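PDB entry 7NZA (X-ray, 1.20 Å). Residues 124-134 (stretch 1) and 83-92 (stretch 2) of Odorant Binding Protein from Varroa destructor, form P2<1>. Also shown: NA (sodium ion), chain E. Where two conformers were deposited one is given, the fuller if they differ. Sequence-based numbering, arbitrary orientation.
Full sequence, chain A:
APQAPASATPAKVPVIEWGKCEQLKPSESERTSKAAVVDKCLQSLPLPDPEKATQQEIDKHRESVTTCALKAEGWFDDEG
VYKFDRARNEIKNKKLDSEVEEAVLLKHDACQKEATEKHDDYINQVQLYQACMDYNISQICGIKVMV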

ATOM      1  N   ASN A 124      13.064  -5.546  18.354  1.00 17.84           N
ATOM      2  CA  ASN A 124      13.526  -4.166  18.167  1.00 18.38           C
ATOM      3  C   ASN A 124      14.710  -4.158  17.201  1.00 16.64           C
ATOM      4  O   ASN A 124      14.812  -3.250  16.423  1.00 16.51           O
ATOM      5  CB  ASN A 124      13.886  -3.510  19.498  1.00 19.91           C
ATOM      6  CG  ASN A 124      12.706  -3.168  20.369  1.00 23.30           C
ATOM      7  OD1 ASN A 124      11.541  -3.148  19.939  1.00 24.79           O
ATOM      8  ND2 ASN A 124      12.986  -3.007  21.663  1.00 26.93           N
ATOM      9  N   GLN A 125      15.596  -5.148  17.286  1.00 16.50           N
ATOM     10  CA  GLN A 125      16.753  -5.196  16.369  1.00 15.83           C
ATOM     11  C   GLN A 125      16.254  -5.236  14.904  1.00 15.32           C
ATOM     12  O   GLN A 125      16.726  -4.485  14.063  1.00 15.53           O
ATOM     13  CB  GLN A 125      17.630  -6.397  16.595  1.00 17.23           C
ATOM     14  CG  GLN A 125      18.415  -6.321  17.887  1.00 17.63           C
ATOM     15  CD  GLN A 125      19.239  -7.552  18.114  1.00 18.00           C
ATOM     16  OE1 GLN A 125      19.188  -8.527  17.368  1.00 17.93           O
ATOM     17  NE2 GLN A 125      20.106  -7.529  19.117  1.00 19.57           N
ATOM     18  N   VAL A 126      15.326  -6.113  14.584  1.00 16.11           N
ATOM     19  CA  VAL A 126      14.905  -6.255  13.178  1.00 16.00           C
ATOM     20  C   VAL A 126      14.133  -4.999  12.788  1.00 15.44           C
ATOM     21  O   VAL A 126      14.288  -4.486  11.650  1.00 15.73           O
ATOM     22  CB  VAL A 126      14.131  -7.565  12.847  1.00 17.31           C
ATOM     23  CG1 VAL A 126      12.915  -7.819  13.665  1.00 18.47           C
ATOM     24  CG2 VAL A 126      13.863  -7.606  11.348  1.00 17.86           C
ATOM     25  N   GLN A 127      13.361  -4.422  13.691  1.00 16.36           N
ATOM     26  CA  GLN A 127      12.641  -3.175  13.375  1.00 17.24           C
ATOM     27  C   GLN A 127      13.608  -2.066  13.000  1.00 17.08           C
ATOM     28  O   GLN A 127      13.444  -1.370  12.007  1.00 17.01           O
ATOM     29  CB  GLN A 127      11.751  -2.759  14.567  1.00 19.05           C
ATOM     30  CG  GLN A 127      10.556  -3.735  14.803  1.00 22.10           C
ATOM     31  CD  GLN A 127       9.823  -3.487  16.097  1.00 24.45           C
ATOM     32  OE1 GLN A 127      10.354  -2.829  17.000  1.00 28.45           O
ATOM     33  NE2 GLN A 127       8.627  -4.055  16.228  1.00 27.71           N
ATOM     34  N   LEU A 128      14.654  -1.879  13.805  0.50 16.25           N
ATOM     35  CA  LEU A 128      15.606  -0.785  13.482  0.50 16.42           C
ATOM     36  C   LEU A 128      16.400  -1.158  12.218  0.50 15.25           C
ATOM     37  O   LEU A 128      16.580  -0.286  11.387  0.50 15.68           O
ATOM     38  CB  LEU A 128      16.508  -0.456  14.670  0.50 17.21           C
ATOM     39  CG  LEU A 128      17.524   0.657  14.408  0.50 17.43           C
ATOM     40  CD1 LEU A 128      16.863   1.956  13.960  0.50 18.71           C
ATOM     41  CD2 LEU A 128      18.358   0.921  15.665  0.50 17.94           C
ATOM     42  N   TYR A 129      16.810  -2.409  12.047  1.00 15.34           N
ATOM     43  CA  TYR A 129      17.541  -2.810  10.827  1.00 14.30           C
ATOM     44  C   TYR A 129      16.693  -2.504   9.591  1.00 13.53           C
ATOM     45  O   TYR A 129      17.199  -1.919   8.629  1.00 13.73           O
ATOM     46  CB  TYR A 129      17.851  -4.301  10.865  1.00 15.26           C
ATOM     47  CG  TYR A 129      18.373  -4.838   9.572  1.00 14.40           C
ATOM     48  CD1 TYR A 129      19.692  -4.650   9.202  1.00 14.23           C
ATOM     49  CD2 TYR A 129      17.527  -5.466   8.668  1.00 14.50           C
ATOM     50  CE1 TYR A 129      20.169  -5.115   7.998  1.00 13.89           C
ATOM     51  CE2 TYR A 129      17.972  -5.951   7.450  1.00 14.26           C
ATOM     52  CZ  TYR A 129      19.322  -5.754   7.107  1.00 13.84           C
ATOM     53  OH  TYR A 129      19.699  -6.188   5.888  1.00 14.21           O
ATOM     54  N   GLN A 130      15.405  -2.853   9.610  1.00 14.01           N
ATOM     55  CA  GLN A 130      14.567  -2.677   8.395  1.00 14.42           C
ATOM     56  C   GLN A 130      14.396  -1.189   8.141  1.00 14.17           C
ATOM     57  O   GLN A 130      14.436  -0.721   6.972  1.00 14.75           O
ATOM     58  CB  GLN A 130      13.252  -3.368   8.539  1.00 14.89           C
ATOM     59  CG  GLN A 130      13.363  -4.859   8.432  1.00 15.90           C
ATOM     60  CD  GLN A 130      12.048  -5.569   8.373  1.00 16.02           C
ATOM     61  OE1 GLN A 130      11.147  -5.286   9.171  1.00 19.21           O
ATOM     62  NE2 GLN A 130      11.848  -6.479   7.439  1.00 16.82           N
ATOM     63  N   ALA A 131      14.185  -0.371   9.186  1.00 15.08           N
ATOM     64  CA  ALA A 131      14.044   1.072   8.986  1.00 15.11           C
ATOM     65  C   ALA A 131      15.334   1.662   8.437  1.00 14.88           C
ATOM     66  O   ALA A 131      15.332   2.512   7.554  1.00 15.66           O
ATOM     67  CB  ALA A 131      13.635   1.756  10.281  1.00 15.92           C
ATOM     68  N   CYS A 132      16.442   1.253   9.000  1.00 14.46           N
ATOM     69  CA  CYS A 132      17.801   1.687   8.584  1.00 14.56           C
ATOM     70  C   CYS A 132      18.054   1.343   7.113  1.00 14.37           C
ATOM     71  O   CYS A 132      18.550   2.177   6.348  1.00 14.78           O
ATOM     72  CB  CYS A 132      18.860   1.074   9.485  1.00 15.57           C
ATOM     73  SG  CYS A 132      20.583   1.521   9.208  1.00 16.68           S
ATOM     74  N   MET A 133      17.683   0.152   6.733  1.00 14.14           N
ATOM     75  CA  MET A 133      17.927  -0.280   5.317  1.00 13.96           C
ATOM     76  C   MET A 133      16.934   0.432   4.393  1.00 14.17           C
ATOM     77  O   MET A 133      17.295   0.795   3.280  1.00 14.99           O
ATOM     78  CB  MET A 133      17.815  -1.784   5.192  1.00 13.18           C
ATOM     79  CG  MET A 133      19.007  -2.446   5.860  1.00 14.03           C
ATOM     80  SD  MET A 133      20.610  -2.012   5.130  1.00 14.68           S
ATOM     81  CE  MET A 133      20.660  -3.080   3.691  1.00 15.17           C
ATOM     82  N   ASP A 134      15.700   0.648   4.823  1.00 15.10           N
ATOM     83  CA  ASP A 134      14.716   1.374   3.951  1.00 15.42           C
ATOM     84  C   ASP A 134      15.295   2.729   3.607  1.00 15.16           C
ATOM     85  O   ASP A 134      15.328   3.118   2.425  1.00 17.34           O
ATOM     86  CB  ASP A 134      13.379   1.448   4.642  1.00 17.11           C
ATOM     87  CG  ASP A 134      12.238   1.919   3.777  1.00 19.83           C
ATOM     88  OD1 ASP A 134      11.467   1.105   3.330  1.00 21.43           O
ATOM     89  OD2 ASP A 134      12.259   3.095   3.487  1.00 22.76           O
TER
HETATM   90 NA    NA E 203      27.571  -6.992   3.840  1.00 25.13          NA
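Stretch 2 83-92: KFDRARNEIK

Residues 124-134 lie wholly within a helix that begins earlier in the chain and runs on past Asp 134. Stretch 2 enters its own helix at Phe 84, with Lys 83 at the N-cap position, and stays helical through Lys 92 and beyond. Regular i to i+4 backbone bonds hold both: Tyr 129 N reaches Gln 125 O at 2.9 Å and Met 133 N reaches Tyr 129 O at 2.8 Å, while Ala 87 N closes on Lys 83 O at 3.1 Å and Ile 91 N on Ala 87 O at 3.1 Å. The two helices run in nearly the same direction, with a signed crossing angle of -23°. Their axes come no closer than 12.8 Å, too far for backbones to touch, so the contact is made by side chains, long ones from stretch 1 (Gln 125, Tyr 129, Met 133) meeting Phe 84, Ala 87 and Ile 91. The contact is correspondingly small, burying 259 Å² over both sides.

The spacing of the residues follows from the helical repeat. Gln 125, Tyr 129 and Met 133, four apart, all direct their CA-to-CB bonds toward stretch 2. Ala 87 and Ile 91 answer with bonds directed toward stretch 1; Phe 84 starts sideways, but the end of its side chain comes nearer. Because the helices run the same way, the pairs keep their order along the contact, from Gln 125 and Phe 84 to Met 133 and Ile 91.

Tyr 129, with chi1 in the t well, is the center. Phe 84, in rotamer m, presents its edge to the tyrosine face, the ring centroids 5.2 Å apart and the planes at 87°. Phe 84 CE1 lies 3.7 Å from Tyr 129 CG, a nearly perpendicular packing that brings ring hydrogens against a pi face. Gln 125 OE1 also lies near the plane of the phenylalanine ring, at its edge, 4.3 Å from Phe 84 CE2.

One turn on, the methyl of Ala 87 lies beside the far end of the tyrosine: Tyr 129 OH is 3.6 Å from Ala 87 CB, and Tyr 129 CE2 is 4.3 Å from Ala 87 CB. The hydroxyl is hydrogen-bonded elsewhere in the structure, so its polar demand is met despite burial. Beyond it, Met 133 CE packs on Ile 91 CD1 at 3.8 Å.

No hydrogen bond crosses between the stretches. The rule to read here is that widely spaced helices running the same way can be bridged by apolar and aromatic packing, with one tyrosine touching Phe 84, Ala 87 and Ile 91 along stretch 2. Arg 88 starts sideways and its end leaves the contact; Arg 88 NE lies 2.7 Å from the sodium ion NA.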

ATOM      1  N   LYS A  83      17.652 -13.291  11.031  1.00 15.21           N
ATOM      2  CA  LYS A  83      18.633 -13.868  10.104  1.00 15.81           C
ATOM      3  C   LYS A  83      19.226 -12.800   9.201  1.00 15.95           C
ATOM      4  O   LYS A  83      18.980 -12.713   8.010  1.00 15.73           O
ATOM      5  CB  LYS A  83      18.032 -15.010   9.292  1.00 17.82           C
ATOM      6  CG  LYS A  83      17.673 -16.238  10.110  1.00 18.61           C
ATOM      7  CD  LYS A  83      17.088 -17.370   9.264  1.00 19.59           C
ATOM      8  CE  LYS A  83      16.662 -18.534  10.137  1.00 22.14           C
ATOM      9  NZ  LYS A  83      15.907 -19.517   9.335  1.00 25.28           N
ATOM     10  N   PHE A  84      20.109 -12.000   9.811  1.00 15.82           N
ATOM     11  CA  PHE A  84      20.808 -10.918   9.055  1.00 15.91           C
ATOM     12  C   PHE A  84      21.547 -11.469   7.854  1.00 14.80           C
ATOM     13  O   PHE A  84      21.558 -10.853   6.782  1.00 15.11           O
ATOM     14  CB  PHE A  84      21.775 -10.176   9.978  1.00 15.50           C
ATOM     15  CG  PHE A  84      21.102  -9.372  11.050  1.00 15.44           C
ATOM     16  CD1 PHE A  84      20.611  -8.093  10.769  1.00 15.28           C
ATOM     17  CD2 PHE A  84      20.991  -9.837  12.338  1.00 16.34           C
ATOM     18  CE1 PHE A  84      20.012  -7.321  11.742  1.00 16.30           C
ATOM     19  CE2 PHE A  84      20.423  -9.042  13.303  1.00 17.27           C
ATOM     20  CZ  PHE A  84      19.918  -7.814  12.995  1.00 16.24           C
ATOM     21  N   ASP A  85      22.178 -12.657   7.973  1.00 15.68           N
ATOM     22  CA  ASP A  85      22.964 -13.188   6.841  1.00 16.70           C
ATOM     23  C   ASP A  85      22.030 -13.603   5.716  1.00 16.12           C
ATOM     24  O   ASP A  85      22.362 -13.440   4.540  1.00 16.31           O
ATOM     25  CB  ASP A  85      23.837 -14.397   7.209  1.00 17.88           C
ATOM     26  CG  ASP A  85      24.889 -14.022   8.243  1.00 19.33           C
ATOM     27  OD1 ASP A  85      25.122 -12.798   8.522  1.00 18.96           O
ATOM     28  OD2 ASP A  85      25.546 -14.966   8.742  1.00 20.80           O
ATOM     29  N   ARG A  86      20.832 -14.081   6.048  1.00 15.82           N
ATOM     30  CA  ARG A  86      19.826 -14.349   4.983  1.00 16.61           C
ATOM     31  C   ARG A  86      19.467 -13.071   4.264  1.00 15.11           C
ATOM     32  O   ARG A  86      19.283 -13.040   3.053  1.00 16.17           O
ATOM     33  CB  ARG A  86      18.609 -15.061   5.581  1.00 16.77           C
ATOM     34  CG  ARG A  86      17.554 -15.405   4.565  1.00 17.22           C
ATOM     35  CD  ARG A  86      16.310 -16.022   5.173  1.00 18.00           C
ATOM     36  NE  ARG A  86      15.234 -16.113   4.192  1.00 19.62           N
ATOM     37  CZ  ARG A  86      13.971 -16.444   4.461  1.00 18.48           C
ATOM     38  NH1 ARG A  86      13.697 -16.868   5.653  1.00 19.10           N
ATOM     39  NH2 ARG A  86      13.070 -16.300   3.511  1.00 23.63           N
ATOM     40  N   ALA A  87      19.272 -11.971   5.001  1.00 15.21           N
ATOM     41  CA  ALA A  87      18.937 -10.685   4.394  1.00 15.05           C
ATOM     42  C   ALA A  87      20.030 -10.243   3.414  1.00 15.06           C
ATOM     43  O   ALA A  87      19.767  -9.748   2.322  1.00 14.81           O
ATOM     44  CB  ALA A  87      18.674  -9.655   5.454  1.00 14.79           C
ATOM     45  N   ARG A  88      21.264 -10.401   3.828  1.00 16.24           N
ATOM     46  CA  ARG A  88      22.440 -10.093   2.989  1.00 17.79           C
ATOM     47  C   ARG A  88      22.398 -10.937   1.695  1.00 16.37           C
ATOM     48  O   ARG A  88      22.587 -10.384   0.630  1.00 16.64           O
ATOM     49  CB  ARG A  88      23.716 -10.333   3.803  1.00 18.94           C
ATOM     50  CG  ARG A  88      24.978 -10.029   3.047  1.00 21.71           C
ATOM     51  CD  ARG A  88      26.216 -10.283   3.866  1.00 24.58           C
ATOM     52  NE  ARG A  88      27.219  -9.538   3.111  1.00 28.04           N
ATOM     53  CZ  ARG A  88      27.864  -9.999   2.077  1.00 27.72           C
ATOM     54  NH1 ARG A  88      27.634 -11.251   1.693  1.00 29.33           N
ATOM     55  NH2 ARG A  88      28.774  -9.261   1.457  1.00 29.60           N
ATOM     56  N   ASN A  89      22.182 -12.232   1.879  1.00 16.44           N
ATOM     57  CA  ASN A  89      22.179 -13.103   0.678  1.00 18.61           C
ATOM     58  C   ASN A  89      21.025 -12.749  -0.245  1.00 17.15           C
ATOM     59  O   ASN A  89      21.177 -12.758  -1.491  1.00 18.02           O
ATOM     60  CB  ASN A  89      22.088 -14.540   1.089  1.00 19.17           C
ATOM     61  CG  ASN A  89      23.325 -15.060   1.773  1.00 23.36           C
ATOM     62  OD1 ASN A  89      24.410 -14.509   1.583  1.00 28.17           O
ATOM     63  ND2 ASN A  89      23.153 -16.143   2.501  1.00 28.30           N
ATOM     64  N   GLU A  90      19.900 -12.329   0.306  1.00 17.10           N
ATOM     65  CA  GLU A  90      18.727 -11.945  -0.528  1.00 17.74           C
ATOM     66  C   GLU A  90      19.060 -10.694  -1.307  1.00 17.41           C
ATOM     67  O   GLU A  90      18.707 -10.589  -2.525  1.00 19.28           O
ATOM     68  CB  GLU A  90      17.466 -11.801   0.310  1.00 18.37           C
ATOM     69  CG  GLU A  90      16.224 -11.443  -0.456  1.00 22.19           C
ATOM     70  CD  GLU A  90      15.023 -10.932   0.313  1.00 25.22           C
ATOM     71  OE1 GLU A  90      15.180 -10.444   1.438  1.00 25.47           O
ATOM     72  OE2 GLU A  90      13.943 -10.889  -0.301  1.00 35.55           O
ATOM     73  N   ILE A  91      19.788  -9.730  -0.733  1.00 17.09           N
ATOM     74  CA  ILE A  91      20.218  -8.525  -1.483  1.00 17.33           C
ATOM     75  C   ILE A  91      21.110  -8.986  -2.635  1.00 17.77           C
ATOM     76  O   ILE A  91      20.979  -8.425  -3.753  1.00 18.50           O
ATOM     77  CB  ILE A  91      20.951  -7.540  -0.564  1.00 16.79           C
ATOM     78  CG1 ILE A  91      20.002  -6.906   0.456  1.00 16.52           C
ATOM     79  CG2 ILE A  91      21.649  -6.495  -1.393  1.00 18.75           C
ATOM     80  CD1 ILE A  91      20.719  -6.269   1.647  1.00 16.45           C
ATOM     81  N   LYS A  92      22.115  -9.809  -2.356  1.00 18.47           N
ATOM     82  CA  LYS A  92      23.012 -10.269  -3.453  1.00 18.69           C
ATOM     83  C   LYS A  92      22.202 -10.910  -4.594  1.00 20.05           C
ATOM     84  O   LYS A  92      22.512 -10.679  -5.735  1.00 22.03           O
ATOM     85  CB  LYS A  92      24.051 -11.235  -2.886  1.00 20.70           C
ATOM     86  CG  LYS A  92      25.115 -10.568  -2.042  1.00 23.70           C
ATOM     87  CD  LYS A  92      26.041 -11.498  -1.358  1.00 28.67           C
ATOM     88  CE  LYS A  92      26.753 -12.404  -2.323  1.00 36.36           C
ATOM     89  NZ  LYS A  92      27.460 -13.464  -1.585  1.00 41.44           N
TER